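Long-range contact in mandelate racemase/muconate lactonizing enzyme family protein (Roseovarius nubinhibens ISM, PDB 3U4F), which binds magnesium and probably acts as a hydro-lyase or a related enzyme of the enolase superfamily: residues 28-39 with 60-68. Numbering follows the deposited sequence.
Sequences IETFTNEFVGFV and ITCEVLHRQ
Thr30 and His66 meet from opposite directions and share the hydrogen bond that joins strand 28-32 to helix 60-68, with Thr30 OG1 2.7 Å from His66 NE2 at the edge of the imidazole. The same edge faces the strand backbone, where His66 CE1 lies 3.4 Å from Ile28 O, near the ring plane. With chi1 at 49°, Thr30 OG1 sits between its own backbone N and carbonyl carbon and reaches the ring, while CG2 turns to Cys62 SG at 3.7 Å. Cys62 SG also packs against Thr32, 3.6 Å from its OG1, with Gly37 CA 4.4 Å away. Farther along the helix, Leu65 spreads its two methyls against the hairpin: CD2 meets Ile28 CG2 at 3.7 Å and CD1 meets Val39 CG2 at 3.9 Å. Ser386 on strand 382-387 bonds to His66 ND1, so both ring nitrogens are engaged and the ring's rotation is fixed. A leucine in place of His66 would probably leave the hydroxyls of Thr30 and Ser386 without this shared partner. The helix runs almost antiparallel to strand 28-32 (170°) with 9.2 Å between axes, packing lengthwise along one face of the antiparallel sheet of the N-terminal capping domain, characteristic of the enolase superfamily. Phe31 and Phe38 point away from the helix; the Phe31 ring meets that of Trp50 and Phe38 packs edge-to-face with Trp377, whereas Leu65 also touches Ala103 of helix 98-119.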
ATOM      1  N   ILE A  28       8.502  22.790  -1.080  1.00  9.90           N
ATOM      2  CA  ILE A  28       8.946  21.518  -0.522  1.00  9.62           C
ATOM      3  C   ILE A  28      10.062  21.047  -1.459  1.00  9.65           C
ATOM      4  O   ILE A  28       9.868  20.939  -2.682  1.00  9.55           O
ATOM      5  CB  ILE A  28       7.812  20.464  -0.516  1.00 10.18           C
ATOM      6  CG1 ILE A  28       6.676  20.878   0.438  1.00  9.48           C
ATOM      7  CG2 ILE A  28       8.407  19.116  -0.104  1.00  9.40           C
ATOM      8  CD1 ILE A  28       5.376  20.020   0.345  1.00 11.69           C
ATOM      9  N   GLU A  29      11.242  20.805  -0.887  1.00  9.55           N
ATOM     10  CA  GLU A  29      12.403  20.370  -1.636  1.00  9.10           C
ATOM     11  C   GLU A  29      12.884  19.016  -1.152  1.00  9.48           C
ATOM     12  O   GLU A  29      12.851  18.727   0.054  1.00  9.49           O
ATOM     13  CB  GLU A  29      13.548  21.369  -1.442  1.00  9.88           C
ATOM     14  CG  GLU A  29      13.183  22.792  -1.912  1.00  9.98           C
ATOM     15  CD  GLU A  29      14.153  23.821  -1.365  1.00 14.22           C
ATOM     16  OE1 GLU A  29      15.070  24.250  -2.123  1.00 14.11           O
ATOM     17  OE2 GLU A  29      13.994  24.156  -0.171  1.00 11.45           O
ATOM     18  N   THR A  30      13.337  18.186  -2.077  1.00  8.69           N
ATOM     19  CA  THR A  30      13.905  16.887  -1.680  1.00  7.31           C
ATOM     20  C   THR A  30      15.334  16.800  -2.159  1.00  7.30           C
ATOM     21  O   THR A  30      15.698  17.353  -3.209  1.00  6.90           O
ATOM     22  CB  THR A  30      13.100  15.669  -2.239  1.00  7.47           C
ATOM     23  OG1 THR A  30      12.868  15.870  -3.653  1.00  7.14           O
ATOM     24  CG2 THR A  30      11.763  15.511  -1.510  1.00  6.98           C
ATOM     25  N   PHE A  31      16.148  16.117  -1.355  1.00  6.59           N
ATOM     26  CA  PHE A  31      17.539  15.820  -1.668  1.00  7.57           C
ATOM     27  C   PHE A  31      17.780  14.346  -1.392  1.00  7.42           C
ATOM     28  O   PHE A  31      17.795  13.917  -0.220  1.00  7.72           O
ATOM     29  CB  PHE A  31      18.460  16.651  -0.750  1.00  6.90           C
ATOM     30  CG  PHE A  31      18.132  18.130  -0.730  1.00  8.48           C
ATOM     31  CD1 PHE A  31      18.919  19.042  -1.455  1.00  8.13           C
ATOM     32  CD2 PHE A  31      17.056  18.614  -0.005  1.00  8.07           C
ATOM     33  CE1 PHE A  31      18.657  20.408  -1.405  1.00  7.53           C
ATOM     34  CE2 PHE A  31      16.767  19.989   0.034  1.00  8.64           C
ATOM     35  CZ  PHE A  31      17.576  20.886  -0.669  1.00  7.34           C
ATOM     36  N   THR A  32      18.001  13.558  -2.446  1.00  7.65           N
ATOM     37  CA  THR A  32      17.868  12.142  -2.294  1.00  6.88           C
ATOM     38  C   THR A  32      18.922  11.367  -3.044  1.00  8.76           C
ATOM     39  O   THR A  32      19.533  11.863  -4.016  1.00  8.90           O
ATOM     40  CB  THR A  32      16.422  11.686  -2.701  1.00  7.61           C
ATOM     41  OG1 THR A  32      16.157  10.393  -2.155  1.00  8.38           O
ATOM     42  CG2 THR A  32      16.256  11.656  -4.245  1.00  8.23           C
ATOM     43  N   ASN A  33      19.190  10.163  -2.557  1.00  8.41           N
ATOM     44  CA  ASN A  33      19.732   9.111  -3.421  1.00  8.92           C
ATOM     45  C   ASN A  33      18.793   7.904  -3.323  1.00  8.74           C
ATOM     46  O   ASN A  33      17.665   8.044  -2.838  1.00  9.44           O
ATOM     47  CB  ASN A  33      21.215   8.795  -3.110  1.00  8.24           C
ATOM     48  CG  ASN A  33      21.460   8.297  -1.668  1.00 10.57           C
ATOM     49  OD1 ASN A  33      20.595   7.706  -1.020  1.00  7.92           O
ATOM     50  ND2 ASN A  33      22.706   8.468  -1.204  1.00  8.09           N
ATOM     51  N   GLU A  34      19.247   6.726  -3.738  1.00  9.65           N
ATOM     52  CA  GLU A  34      18.367   5.566  -3.742  1.00 11.42           C
ATOM     53  C   GLU A  34      18.119   4.998  -2.340  1.00 11.14           C
ATOM     54  O   GLU A  34      17.220   4.188  -2.157  1.00 11.47           O
ATOM     55  CB  GLU A  34      18.873   4.477  -4.695  1.00 13.10           C
ATOM     56  CG  GLU A  34      18.706   4.838  -6.188  1.00 20.48           C
ATOM     57  CD  GLU A  34      19.414   3.848  -7.132  1.00 30.36           C
ATOM     58  OE1 GLU A  34      19.945   2.822  -6.642  1.00 34.20           O
ATOM     59  OE2 GLU A  34      19.434   4.096  -8.363  1.00 34.75           O
ATOM     60  N   PHE A  35      18.931   5.411  -1.369  1.00  9.76           N
ATOM     61  CA  PHE A  35      18.900   4.838  -0.029  1.00  9.76           C
ATOM     62  C   PHE A  35      18.184   5.703   1.021  1.00  8.13           C
ATOM     63  O   PHE A  35      17.559   5.182   1.963  1.00  8.03           O
ATOM     64  CB  PHE A  35      20.330   4.643   0.420  1.00 10.41           C
ATOM     65  CG  PHE A  35      21.128   3.789  -0.526  1.00 15.47           C
ATOM     66  CD1 PHE A  35      20.881   2.433  -0.605  1.00 19.00           C
ATOM     67  CD2 PHE A  35      22.085   4.365  -1.377  1.00 18.85           C
ATOM     68  CE1 PHE A  35      21.622   1.615  -1.523  1.00 23.44           C
ATOM     69  CE2 PHE A  35      22.820   3.570  -2.286  1.00 23.62           C
ATOM     70  CZ  PHE A  35      22.576   2.197  -2.358  1.00 23.67           C
ATOM     71  N   VAL A  36      18.373   7.007   0.920  1.00  7.18           N
ATOM     72  CA  VAL A  36      17.762   7.945   1.870  1.00  6.74           C
ATOM     73  C   VAL A  36      17.556   9.295   1.184  1.00  6.97           C
ATOM     74  O   VAL A  36      18.302   9.668   0.283  1.00  7.49           O
ATOM     75  CB  VAL A  36      18.599   8.053   3.186  1.00  6.77           C
ATOM     76  CG1 VAL A  36      20.000   8.586   2.902  1.00  7.43           C
ATOM     77  CG2 VAL A  36      17.870   8.957   4.253  1.00  6.98           C
ATOM     78  N   GLY A  37      16.520  10.001   1.607  1.00  7.36           N
ATOM     79  CA  GLY A  37      16.228  11.311   1.077  1.00  7.25           C
ATOM     80  C   GLY A  37      15.743  12.235   2.160  1.00  7.53           C
ATOM     81  O   GLY A  37      14.955  11.836   3.009  1.00  7.15           O
ATOM     82  N   PHE A  38      16.183  13.490   2.113  1.00  7.23           N
ATOM     83  CA  PHE A  38      15.761  14.485   3.079  1.00  6.18           C
ATOM     84  C   PHE A  38      14.869  15.531   2.442  1.00  6.77           C
ATOM     85  O   PHE A  38      14.929  15.736   1.228  1.00  7.63           O
ATOM     86  CB  PHE A  38      16.995  15.143   3.736  1.00  7.02           C
ATOM     87  CG  PHE A  38      17.937  14.128   4.339  1.00  6.61           C
ATOM     88  CD1 PHE A  38      17.631  13.511   5.555  1.00  6.47           C
ATOM     89  CD2 PHE A  38      19.113  13.762   3.661  1.00  7.08           C
ATOM     90  CE1 PHE A  38      18.520  12.534   6.105  1.00  4.14           C
ATOM     91  CE2 PHE A  38      19.994  12.805   4.190  1.00  9.20           C
ATOM     92  CZ  PHE A  38      19.681  12.179   5.404  1.00  6.56           C
ATOM     93  N   VAL A  39      14.026  16.148   3.272  1.00  6.19           N
ATOM     94  CA  VAL A  39      13.005  17.070   2.837  1.00  7.14           C
ATOM     95  C   VAL A  39      13.229  18.378   3.540  1.00  7.27           C
ATOM     96  O   VAL A  39      13.413  18.409   4.773  1.00  7.94           O
ATOM     97  CB  VAL A  39      11.585  16.571   3.194  1.00  7.30           C
ATOM     98  CG1 VAL A  39      10.501  17.543   2.707  1.00  9.14           C
ATOM     99  CG2 VAL A  39      11.366  15.192   2.614  1.00  6.41           C
ATOM    100  N   ILE A  60      12.311   6.861  -5.333  1.00  7.15           N
ATOM    101  CA  ILE A  60      10.925   6.627  -5.773  1.00  6.49           C
ATOM    102  C   ILE A  60      10.005   7.356  -4.824  1.00  6.24           C
ATOM    103  O   ILE A  60       9.092   8.075  -5.240  1.00  6.56           O
ATOM    104  CB  ILE A  60      10.609   5.123  -5.802  1.00  5.79           C
ATOM    105  CG1 ILE A  60      11.660   4.387  -6.672  1.00  7.95           C
ATOM    106  CG2 ILE A  60       9.185   4.880  -6.314  1.00  6.73           C
ATOM    107  CD1 ILE A  60      11.374   2.884  -6.869  1.00  9.52           C
ATOM    108  N   THR A  61      10.264   7.204  -3.523  1.00  4.90           N
ATOM    109  CA  THR A  61       9.467   7.902  -2.513  1.00  5.12           C
ATOM    110  C   THR A  61       9.438   9.410  -2.744  1.00  5.17           C
ATOM    111  O   THR A  61       8.390  10.053  -2.633  1.00  4.38           O
ATOM    112  CB  THR A  61       9.988   7.572  -1.095  1.00  5.07           C
ATOM    113  OG1 THR A  61       9.909   6.155  -0.922  1.00  4.65           O
ATOM    114  CG2 THR A  61       9.136   8.270  -0.001  1.00  4.07           C
ATOM    115  N   CYS A  62      10.591   9.996  -3.053  1.00  5.78           N
ATOM    116  CA  CYS A  62      10.605  11.436  -3.310  1.00  6.53           C
ATOM    117  C   CYS A  62       9.786  11.813  -4.579  1.00  6.82           C
ATOM    118  O   CYS A  62       9.162  12.873  -4.627  1.00  5.42           O
ATOM    119  CB  CYS A  62      12.057  11.929  -3.405  1.00  6.89           C
ATOM    120  SG  CYS A  62      12.883  11.959  -1.772  1.00 10.27           S
ATOM    121  N   GLU A  63       9.797  10.960  -5.604  1.00  7.60           N
ATOM    122  CA  GLU A  63       8.939  11.252  -6.765  1.00  8.34           C
ATOM    123  C   GLU A  63       7.441  11.236  -6.358  1.00  8.47           C
ATOM    124  O   GLU A  63       6.675  12.091  -6.779  1.00  8.12           O
ATOM    125  CB  GLU A  63       9.213  10.281  -7.902  1.00  9.98           C
ATOM    126  CG  GLU A  63       8.520  10.655  -9.236  1.00 13.41           C
ATOM    127  CD  GLU A  63       9.023  11.974  -9.833  1.00 20.25           C
ATOM    128  OE1 GLU A  63      10.206  12.296  -9.647  1.00 25.49           O
ATOM    129  OE2 GLU A  63       8.222  12.682 -10.484  1.00 24.28           O
ATOM    130  N   VAL A  64       7.043  10.254  -5.537  1.00  7.06           N
ATOM    131  CA  VAL A  64       5.675  10.169  -5.031  1.00  6.74           C
ATOM    132  C   VAL A  64       5.343  11.413  -4.200  1.00  6.43           C
ATOM    133  O   VAL A  64       4.232  11.986  -4.257  1.00  6.01           O
ATOM    134  CB  VAL A  64       5.518   8.867  -4.174  1.00  7.16           C
ATOM    135  CG1 VAL A  64       4.208   8.865  -3.413  1.00  7.02           C
ATOM    136  CG2 VAL A  64       5.621   7.645  -5.041  1.00  6.12           C
ATOM    137  N   LEU A  65       6.326  11.862  -3.421  1.00  6.64           N
ATOM    138  CA  LEU A  65       6.124  13.065  -2.622  1.00  7.41           C
ATOM    139  C   LEU A  65       5.748  14.247  -3.523  1.00  7.86           C
ATOM    140  O   LEU A  65       4.751  14.945  -3.270  1.00  7.98           O
ATOM    141  CB  LEU A  65       7.398  13.390  -1.807  1.00  7.52           C
ATOM    142  CG  LEU A  65       7.246  14.416  -0.665  1.00  9.07           C
ATOM    143  CD1 LEU A  65       8.383  14.287   0.351  1.00  9.60           C
ATOM    144  CD2 LEU A  65       7.244  15.797  -1.255  1.00 12.18           C
ATOM    145  N   HIS A  66       6.548  14.478  -4.558  1.00  8.58           N
ATOM    146  CA  HIS A  66       6.280  15.628  -5.452  1.00  8.86           C
ATOM    147  C   HIS A  66       4.999  15.415  -6.264  1.00  9.59           C
ATOM    148  O   HIS A  66       4.220  16.348  -6.459  1.00  8.58           O
ATOM    149  CB  HIS A  66       7.488  15.931  -6.347  1.00  9.40           C
ATOM    150  CG  HIS A  66       8.648  16.502  -5.595  1.00 10.28           C
ATOM    151  ND1 HIS A  66       8.650  17.791  -5.100  1.00 11.60           N
ATOM    152  CD2 HIS A  66       9.829  15.950  -5.220  1.00  9.82           C
ATOM    153  CE1 HIS A  66       9.782  18.007  -4.446  1.00  9.33           C
ATOM    154  NE2 HIS A  66      10.516  16.910  -4.505  1.00 10.55           N
ATOM    155  N   ARG A  67       4.769  14.172  -6.683  1.00  9.34           N
ATOM    156  CA  ARG A  67       3.599  13.859  -7.521  1.00  9.50           C
ATOM    157  C   ARG A  67       2.272  13.873  -6.773  1.00  9.12           C
ATOM    158  O   ARG A  67       1.239  14.309  -7.306  1.00  8.64           O
ATOM    159  CB  ARG A  67       3.799  12.488  -8.166  1.00  9.47           C
ATOM    160  CG  ARG A  67       2.767  12.169  -9.292  1.00 11.96           C
ATOM    161  CD  ARG A  67       3.110  12.887 -10.629  1.00 11.45           C
ATOM    162  NE  ARG A  67       4.434  12.516 -11.081  1.00 11.50           N
ATOM    163  CZ  ARG A  67       4.719  11.465 -11.850  1.00 11.58           C
ATOM    164  NH1 ARG A  67       3.759  10.653 -12.309  1.00 11.28           N
ATOM    165  NH2 ARG A  67       5.980  11.226 -12.179  1.00 10.69           N
ATOM    166  N   GLN A  68       2.287  13.388  -5.536  1.00  8.31           N
ATOM    167  CA  GLN A  68       1.048  13.015  -4.843  1.00  8.47           C
ATOM    168  C   GLN A  68       0.859  13.571  -3.442  1.00  8.66           C
ATOM    169  O   GLN A  68      -0.230  13.455  -2.874  1.00 10.21           O
ATOM    170  CB  GLN A  68       0.947  11.488  -4.780  1.00  8.44           C
ATOM    171  CG  GLN A  68       0.687  10.869  -6.129  1.00  9.56           C
ATOM    172  CD  GLN A  68       0.758   9.355  -6.071  1.00  9.83           C
ATOM    173  OE1 GLN A  68      -0.261   8.683  -5.895  1.00 13.59           O
ATOM    174  NE2 GLN A  68       1.935   8.820  -6.277  1.00  7.28           N
TER